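Side-chain contacts in COPII coat assembly protein SEC16 (Saccharomyces cerevisiae, PDB 3MZK), which takes part in initiating COPII coat assembly for vesicles that leave the endoplasmic reticulum, in cargo selection and in autophagy: residues 82-87 with 101-106; 75-80 with 110-115; 261-266 with 272-277. All coordinates share one frame; numbering follows the deposited sequence.

In the fold
Contacts 1 and 2 are two levels of one helix pair, formed by helices 77-94 and 101-111, with centres about 10 Å apart. Contact 2 joins the start of the first helix to the end of the second, and contact 1 lies deeper between them; the two meet where Met-84 SD packs against Leu-110 CD2 at 3.7 Å. Both fall in the Sec16 mid-region. Contact 3, in the Sec23-binding region, closes the loop between helices 252-261 and 275-290. Its centre is about 25 Å from that of contact 1 and about 23 Å from that of contact 2, and its nearest atoms stay about 8 Å from contact 2. Helix 116-123 follows segment 110-115 and reaches contact 3 through Trp-116.

Contact 1: residues 82-87 with 101-106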
# COMPACT_ATOMS: atom_id res chain seq x y z
N LYS B 82 -6.95 -31.74 -24.80
CA LYS B 82 -7.19 -32.26 -26.14
C LYS B 82 -8.68 -32.22 -26.48
O LYS B 82 -9.06 -31.88 -27.60
CB LYS B 82 -6.66 -33.70 -26.26
CG LYS B 82 -6.66 -34.24 -27.68
CD LYS B 82 -6.48 -35.75 -27.70
CE LYS B 82 -5.16 -36.17 -27.06
NZ LYS B 82 -5.02 -37.66 -27.01
N TRP B 83 -9.52 -32.57 -25.51
CA TRP B 83 -10.96 -32.57 -25.71
C TRP B 83 -11.48 -31.19 -26.08
O TRP B 83 -12.38 -31.06 -26.92
CB TRP B 83 -11.68 -33.09 -24.47
CG TRP B 83 -13.18 -33.08 -24.59
CD1 TRP B 83 -13.97 -34.09 -25.05
CD2 TRP B 83 -14.05 -31.99 -24.27
NE1 TRP B 83 -15.29 -33.70 -25.02
CE2 TRP B 83 -15.36 -32.42 -24.54
CE3 TRP B 83 -13.85 -30.71 -23.76
CZ2 TRP B 83 -16.47 -31.61 -24.34
CZ3 TRP B 83 -14.95 -29.90 -23.56
CH2 TRP B 83 -16.25 -30.35 -23.84
N MET B 84 -10.93 -30.16 -25.46
CA MET B 84 -11.30 -28.78 -25.79
C MET B 84 -10.91 -28.41 -27.21
O MET B 84 -11.70 -27.82 -27.94
CB MET B 84 -10.69 -27.79 -24.79
CG MET B 84 -11.13 -28.01 -23.36
SD MET B 84 -11.18 -26.49 -22.39
CE MET B 84 -12.44 -25.57 -23.26
N GLU B 85 -9.69 -28.77 -27.61
CA GLU B 85 -9.26 -28.57 -28.98
C GLU B 85 -10.28 -29.18 -29.94
O GLU B 85 -10.86 -28.50 -30.78
CB GLU B 85 -7.90 -29.22 -29.23
CG GLU B 85 -6.70 -28.50 -28.65
CD GLU B 85 -5.40 -29.24 -28.94
OE1 GLU B 85 -5.46 -30.34 -29.54
OE2 GLU B 85 -4.32 -28.74 -28.56
N THR B 86 -10.49 -30.49 -29.79
CA THR B 86 -11.40 -31.23 -30.64
C THR B 86 -12.77 -30.57 -30.72
O THR B 86 -13.24 -30.23 -31.80
CB THR B 86 -11.60 -32.66 -30.12
OG1 THR B 86 -10.32 -33.29 -29.97
CG2 THR B 86 -12.45 -33.46 -31.09
N THR B 87 -13.38 -30.39 -29.56
CA THR B 87 -14.72 -29.83 -29.47
C THR B 87 -14.81 -28.47 -30.15
O THR B 87 -15.70 -28.23 -30.98
CB THR B 87 -15.18 -29.68 -28.01
OG1 THR B 87 -15.10 -30.95 -27.35
CG2 THR B 87 -16.60 -29.17 -27.95
N THR B 101 -15.73 -17.08 -28.13
CA THR B 101 -14.98 -16.34 -27.13
C THR B 101 -14.80 -17.11 -25.82
O THR B 101 -13.68 -17.38 -25.39
CB THR B 101 -15.64 -14.98 -26.81
OG1 THR B 101 -15.69 -14.17 -28.00
CG2 THR B 101 -14.86 -14.23 -25.73
N ILE B 102 -15.92 -17.47 -25.18
CA ILE B 102 -15.89 -18.18 -23.90
C ILE B 102 -15.17 -19.52 -23.99
O ILE B 102 -14.38 -19.87 -23.11
CB ILE B 102 -17.31 -18.40 -23.36
CG1 ILE B 102 -17.95 -17.07 -22.98
CG2 ILE B 102 -17.29 -19.34 -22.16
CD1 ILE B 102 -19.43 -17.17 -22.71
N TRP B 103 -15.46 -20.27 -25.05
CA TRP B 103 -14.76 -21.52 -25.30
C TRP B 103 -13.25 -21.30 -25.23
O TRP B 103 -12.54 -21.93 -24.45
CB TRP B 103 -15.12 -22.07 -26.68
CG TRP B 103 -16.39 -22.86 -26.72
CD1 TRP B 103 -17.53 -22.56 -27.40
CD2 TRP B 103 -16.64 -24.10 -26.04
NE1 TRP B 103 -18.48 -23.54 -27.19
CE2 TRP B 103 -17.95 -24.49 -26.36
CE3 TRP B 103 -15.87 -24.92 -25.20
CZ2 TRP B 103 -18.52 -25.66 -25.87
CZ3 TRP B 103 -16.44 -26.08 -24.72
CH2 TRP B 103 -17.75 -26.44 -25.05
N GLN B 104 -12.77 -20.38 -26.06
CA GLN B 104 -11.34 -20.14 -26.22
C GLN B 104 -10.71 -19.49 -25.00
O GLN B 104 -9.54 -19.72 -24.69
CB GLN B 104 -11.08 -19.31 -27.48
CG GLN B 104 -11.39 -20.06 -28.76
CD GLN B 104 -11.50 -19.16 -29.97
OE1 GLN B 104 -11.96 -18.02 -29.86
NE2 GLN B 104 -11.09 -19.66 -31.12
N LEU B 105 -11.50 -18.67 -24.30
CA LEU B 105 -11.02 -18.03 -23.09
C LEU B 105 -10.72 -19.07 -22.02
O LEU B 105 -9.65 -19.06 -21.41
CB LEU B 105 -12.05 -17.03 -22.57
CG LEU B 105 -11.73 -16.40 -21.22
CD1 LEU B 105 -10.38 -15.71 -21.28
CD2 LEU B 105 -12.82 -15.42 -20.81
N LEU B 106 -11.67 -19.98 -21.80
CA LEU B 106 -11.49 -21.06 -20.84
C LEU B 106 -10.33 -21.97 -21.22
O LEU B 106 -9.62 -22.48 -20.35
CB LEU B 106 -12.78 -21.86 -20.69
CG LEU B 106 -13.88 -21.17 -19.86
CD1 LEU B 106 -15.18 -21.94 -19.96
CD2 LEU B 106 -13.45 -21.03 -18.41
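This is a buried, apolar helix-helix contact in the helical part of this Sec16 fragment, where helices 77-94 and 101-111 form an antiparallel helical hairpin. The two short segments run at 157° to each other with their axes 10.8 Å apart, a wide spacing that large side chains must bridge. Trp-103 suits that place: its indole spans the gap and receives three residues of segment 82-87. Met-84 brings its methyl CE to the edge of the ring, near the ring plane, 4.0 Å from Trp-103 CE3, and the same methyl lies beside the backbone oxygen of Trp-103. The flexible thioether, bent at chi2 and chi3, allows this approach. Trp-83 meets the ring obliquely, CZ3 to CZ3 of Trp-103 at 4.3 Å, while its NE1 is satisfied by Ser-65. Helix 330-344 packs against the same pair, Trp-335 standing edge-to-face with Trp-103. Thr-87 fits because its two branches do different work. With CG2 set anti to the backbone N, the methyl is directed at Trp-103 CH2, 4.1 Å away, and the hydroxyl turns back on its own helix, above the centre of the Trp-83 ring. There Thr-87 OG1 donates to Trp-83 O at 2.8 Å, tilted 34° from the carbonyl plane, while Thr-87 N reaches that oxygen from the opposite face.

Contact 2: residues 75-80 with 110-115; sequences LKKKDL and LNDKVN
Lys-77, Leu-80 and Leu-110 all carry CG anti to the backbone N, and for the two leucines (chi1 180° and 177°) this sends the branched ends into the space between the helices. There Leu-110 CD2 lies 3.8 Å from Leu-80 CG and 3.9 Å from Leu-80 CD2, the two side chains passing at a slant. Leucine suits both positions, since its forked end offers two methyls to an apolar neighbour; Tyr-341 of helix 330-344 packs on both residues. Lys-77 works differently. Its chain is fully extended (chi1 -171°), which lays the aliphatic part across toward the end of helix 101-111 and carries the ammonium to the chain's turning point. Lys-77 NZ comes to 3.2 Å from Leu-110 O, and Asp-112 OD1 lies 4.2 Å from the same nitrogen, beyond salt-bridge range but near enough that the opposite charges would probably attract. A cationic tip is probably apt here, since the C-terminal end of a helix tends to be electronegative. Joining the first turn of one helix to the last of the next is typical of an antiparallel helical hairpin, here in the Sec16 mid-region.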
# COMPACT_ATOMS: atom_id res chain seq x y z
N LEU B 75 -8.22 -38.14 -13.12
CA LEU B 75 -8.21 -37.23 -14.25
C LEU B 75 -6.79 -36.86 -14.64
O LEU B 75 -5.95 -36.57 -13.78
CB LEU B 75 -9.02 -35.98 -13.90
CG LEU B 75 -9.38 -34.87 -14.89
CD1 LEU B 75 -8.68 -33.57 -14.53
CD2 LEU B 75 -9.09 -35.27 -16.33
N LYS B 76 -6.53 -36.87 -15.94
CA LYS B 76 -5.29 -36.35 -16.48
C LYS B 76 -5.60 -35.09 -17.28
O LYS B 76 -6.45 -35.11 -18.17
CB LYS B 76 -4.59 -37.39 -17.35
N LYS B 77 -4.91 -34.01 -16.96
CA LYS B 77 -5.11 -32.73 -17.64
C LYS B 77 -4.93 -32.88 -19.16
O LYS B 77 -5.24 -31.97 -19.92
CB LYS B 77 -4.14 -31.69 -17.08
CG LYS B 77 -4.38 -30.28 -17.56
CD LYS B 77 -3.50 -29.31 -16.78
CE LYS B 77 -3.51 -27.92 -17.40
NZ LYS B 77 -2.63 -26.98 -16.65
N LYS B 78 -4.42 -34.04 -19.58
CA LYS B 78 -4.26 -34.34 -21.00
C LYS B 78 -5.58 -34.39 -21.71
O LYS B 78 -5.90 -33.52 -22.52
CB LYS B 78 -3.57 -35.70 -21.17
N ASP B 79 -6.34 -35.43 -21.40
CA ASP B 79 -7.63 -35.69 -22.03
C ASP B 79 -8.42 -34.40 -22.18
O ASP B 79 -9.06 -34.18 -23.21
CB ASP B 79 -8.41 -36.70 -21.20
CG ASP B 79 -7.51 -37.78 -20.60
OD1 ASP B 79 -6.58 -38.23 -21.29
OD2 ASP B 79 -7.74 -38.16 -19.43
N LEU B 80 -8.38 -33.56 -21.16
CA LEU B 80 -9.19 -32.34 -21.16
C LEU B 80 -8.71 -31.33 -22.19
O LEU B 80 -9.49 -30.85 -23.01
CB LEU B 80 -9.24 -31.72 -19.77
CG LEU B 80 -10.06 -30.44 -19.67
CD1 LEU B 80 -11.44 -30.64 -20.26
CD2 LEU B 80 -10.16 -29.97 -18.23
N LEU B 110 -6.92 -22.59 -19.01
CA LEU B 110 -6.65 -23.98 -18.68
C LEU B 110 -5.19 -24.33 -18.95
O LEU B 110 -4.65 -25.27 -18.37
CB LEU B 110 -7.58 -24.90 -19.48
CG LEU B 110 -7.37 -26.40 -19.30
CD1 LEU B 110 -7.62 -26.81 -17.87
CD2 LEU B 110 -8.27 -27.16 -20.25
N ASN B 111 -4.55 -23.55 -19.81
CA ASN B 111 -3.21 -23.87 -20.30
C ASN B 111 -2.07 -23.17 -19.58
O ASN B 111 -0.92 -23.61 -19.64
CB ASN B 111 -3.10 -23.54 -21.79
CG ASN B 111 -4.06 -24.34 -22.65
OD1 ASN B 111 -4.47 -25.44 -22.28
ND2 ASN B 111 -4.41 -23.80 -23.82
N ASP B 112 -2.40 -22.06 -18.92
CA ASP B 112 -1.40 -21.11 -18.47
C ASP B 112 -0.67 -20.51 -19.68
O ASP B 112 0.37 -19.87 -19.54
CB ASP B 112 -0.41 -21.74 -17.49
CG ASP B 112 -1.05 -22.08 -16.16
OD1 ASP B 112 -2.04 -22.84 -16.15
OD2 ASP B 112 -0.58 -21.57 -15.12
N LYS B 113 -1.24 -20.75 -20.86
CA LYS B 113 -0.80 -20.09 -22.09
C LYS B 113 -1.58 -18.79 -22.24
O LYS B 113 -2.01 -18.43 -23.34
CB LYS B 113 -1.05 -20.99 -23.30
CG LYS B 113 -0.09 -22.16 -23.41
CD LYS B 113 -0.48 -23.08 -24.56
CE LYS B 113 -0.50 -22.35 -25.89
NZ LYS B 113 -0.96 -23.23 -27.00
N VAL B 114 -1.75 -18.09 -21.13
CA VAL B 114 -2.60 -16.91 -21.07
C VAL B 114 -1.83 -15.64 -20.68
O VAL B 114 -1.23 -15.57 -19.61
CB VAL B 114 -3.79 -17.14 -20.11
CG1 VAL B 114 -3.30 -17.73 -18.80
CG2 VAL B 114 -4.56 -15.86 -19.87
N ASN B 115 -1.85 -14.66 -21.58
CA ASN B 115 -1.32 -13.33 -21.33
C ASN B 115 -2.41 -12.31 -21.64
O ASN B 115 -3.25 -12.56 -22.51
CB ASN B 115 -0.08 -13.06 -22.19

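Contact 3: residues 261-266 with 272-277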
# COMPACT_ATOMS: atom_id res chain seq x y z
N ILE B 261 -5.02 -4.75 -22.91
CA ILE B 261 -3.77 -4.62 -23.65
C ILE B 261 -2.92 -3.47 -23.12
O ILE B 261 -1.75 -3.36 -23.46
CB ILE B 261 -4.02 -4.43 -25.16
CG1 ILE B 261 -2.83 -4.94 -25.98
CG2 ILE B 261 -4.34 -2.98 -25.48
CD1 ILE B 261 -3.09 -4.97 -27.47
N ASN B 262 -3.51 -2.63 -22.29
CA ASN B 262 -2.80 -1.50 -21.70
C ASN B 262 -2.37 -1.77 -20.26
O ASN B 262 -1.92 -0.86 -19.57
CB ASN B 262 -3.65 -0.24 -21.76
CG ASN B 262 -3.69 0.37 -23.13
OD1 ASN B 262 -2.65 0.52 -23.78
ND2 ASN B 262 -4.88 0.72 -23.59
N ILE B 263 -2.52 -3.01 -19.82
CA ILE B 263 -2.07 -3.38 -18.48
C ILE B 263 -0.55 -3.48 -18.48
O ILE B 263 0.03 -4.17 -19.32
CB ILE B 263 -2.69 -4.72 -18.03
CG1 ILE B 263 -4.21 -4.58 -17.87
CG2 ILE B 263 -2.08 -5.18 -16.71
CD1 ILE B 263 -4.87 -5.83 -17.34
N PRO B 264 0.10 -2.79 -17.54
CA PRO B 264 1.56 -2.81 -17.47
C PRO B 264 2.10 -4.22 -17.27
O PRO B 264 1.71 -4.90 -16.32
CB PRO B 264 1.86 -1.95 -16.24
CG PRO B 264 0.67 -1.06 -16.11
CD PRO B 264 -0.49 -1.90 -16.53
N GLU B 265 2.97 -4.66 -18.17
CA GLU B 265 3.54 -6.00 -18.11
C GLU B 265 4.21 -6.26 -16.77
O GLU B 265 4.88 -5.39 -16.21
CB GLU B 265 4.55 -6.21 -19.25
N ASN B 266 4.01 -7.46 -16.24
CA ASN B 266 4.65 -7.88 -15.00
C ASN B 266 5.13 -9.32 -15.12
O ASN B 266 4.33 -10.25 -15.14
CB ASN B 266 3.69 -7.74 -13.82
N LEU B 272 -1.75 -11.53 -12.43
CA LEU B 272 -2.20 -10.60 -11.41
C LEU B 272 -2.92 -9.42 -12.03
O LEU B 272 -2.30 -8.52 -12.61
CB LEU B 272 -1.03 -10.11 -10.54
CG LEU B 272 -1.39 -9.13 -9.42
CD1 LEU B 272 -2.24 -9.79 -8.35
CD2 LEU B 272 -0.13 -8.54 -8.81
N ILE B 273 -4.25 -9.43 -11.92
CA ILE B 273 -5.06 -8.34 -12.42
C ILE B 273 -4.90 -7.15 -11.49
O ILE B 273 -5.02 -7.29 -10.27
CB ILE B 273 -6.55 -8.76 -12.48
CG1 ILE B 273 -6.66 -10.27 -12.72
CG2 ILE B 273 -7.29 -7.97 -13.56
CD1 ILE B 273 -8.06 -10.82 -12.62
N PRO B 274 -4.61 -5.97 -12.05
CA PRO B 274 -4.49 -4.78 -11.20
C PRO B 274 -5.87 -4.39 -10.70
O PRO B 274 -6.80 -4.34 -11.50
CB PRO B 274 -3.96 -3.71 -12.15
CG PRO B 274 -3.47 -4.45 -13.37
CD PRO B 274 -4.33 -5.67 -13.46
N PRO B 275 -6.00 -4.11 -9.40
CA PRO B 275 -7.29 -3.81 -8.77
C PRO B 275 -8.20 -2.90 -9.60
O PRO B 275 -9.39 -3.17 -9.71
CB PRO B 275 -6.89 -3.13 -7.47
CG PRO B 275 -5.58 -3.77 -7.13
CD PRO B 275 -4.89 -4.01 -8.44
N VAL B 276 -7.65 -1.83 -10.18
CA VAL B 276 -8.46 -0.89 -10.95
C VAL B 276 -9.08 -1.54 -12.18
O VAL B 276 -10.17 -1.16 -12.62
CB VAL B 276 -7.63 0.33 -11.42
CG1 VAL B 276 -7.23 1.17 -10.23
CG2 VAL B 276 -6.42 -0.14 -12.20
N VAL B 277 -8.38 -2.52 -12.74
CA VAL B 277 -8.88 -3.26 -13.89
C VAL B 277 -9.94 -4.26 -13.41
O VAL B 277 -10.91 -4.54 -14.11
CB VAL B 277 -7.74 -3.98 -14.64
CG1 VAL B 277 -8.28 -4.75 -15.84
CG2 VAL B 277 -6.71 -2.97 -15.10
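Ile-263 reaches from the loop after helix 252-261 to the beginning of helix 275-290, and its CB, pointing toward that helix, divides the side chain into two arms. The short arm, CG2, stands anti to the backbone N and meets the ring of Pro-274, 3.7 Å from Pro-274 CG and 4.0 Å from Pro-274 CD. The longer arm starts at CG1, which lies beside the backbone N (chi1 -65°) and comes to 4.1 Å from Val-277 CG2. Beyond it the chain is straight, and the tip CD1 sits between two partners: Val-277 CG1 and Pro-274 CD, both at 3.9 Å. The contact thus closes a loop linking successive helices of the alpha-helical Sec23-binding region, which belongs to the TPR clan. Pro-274 holds the N-cap position, right before the helix, and its rigid ring offers a compact apolar surface; its carbonyl oxygen accepts a 2.7 Å bond from Val-277 N. Val-277, branched at CB, turns both methyls to the isoleucine and also packs on Phe-227. An alanine in place of Ile-263 keeps neither arm, which would probably leave a gap beside the proline ring and the Val-277 methyls and let the loop shift. Trp-116 of helix 116-123 packs on Ile-263 as well, and next to it Asn-262 makes weak hydrogen bonds to His-166 and Leu-161 of the second subunit.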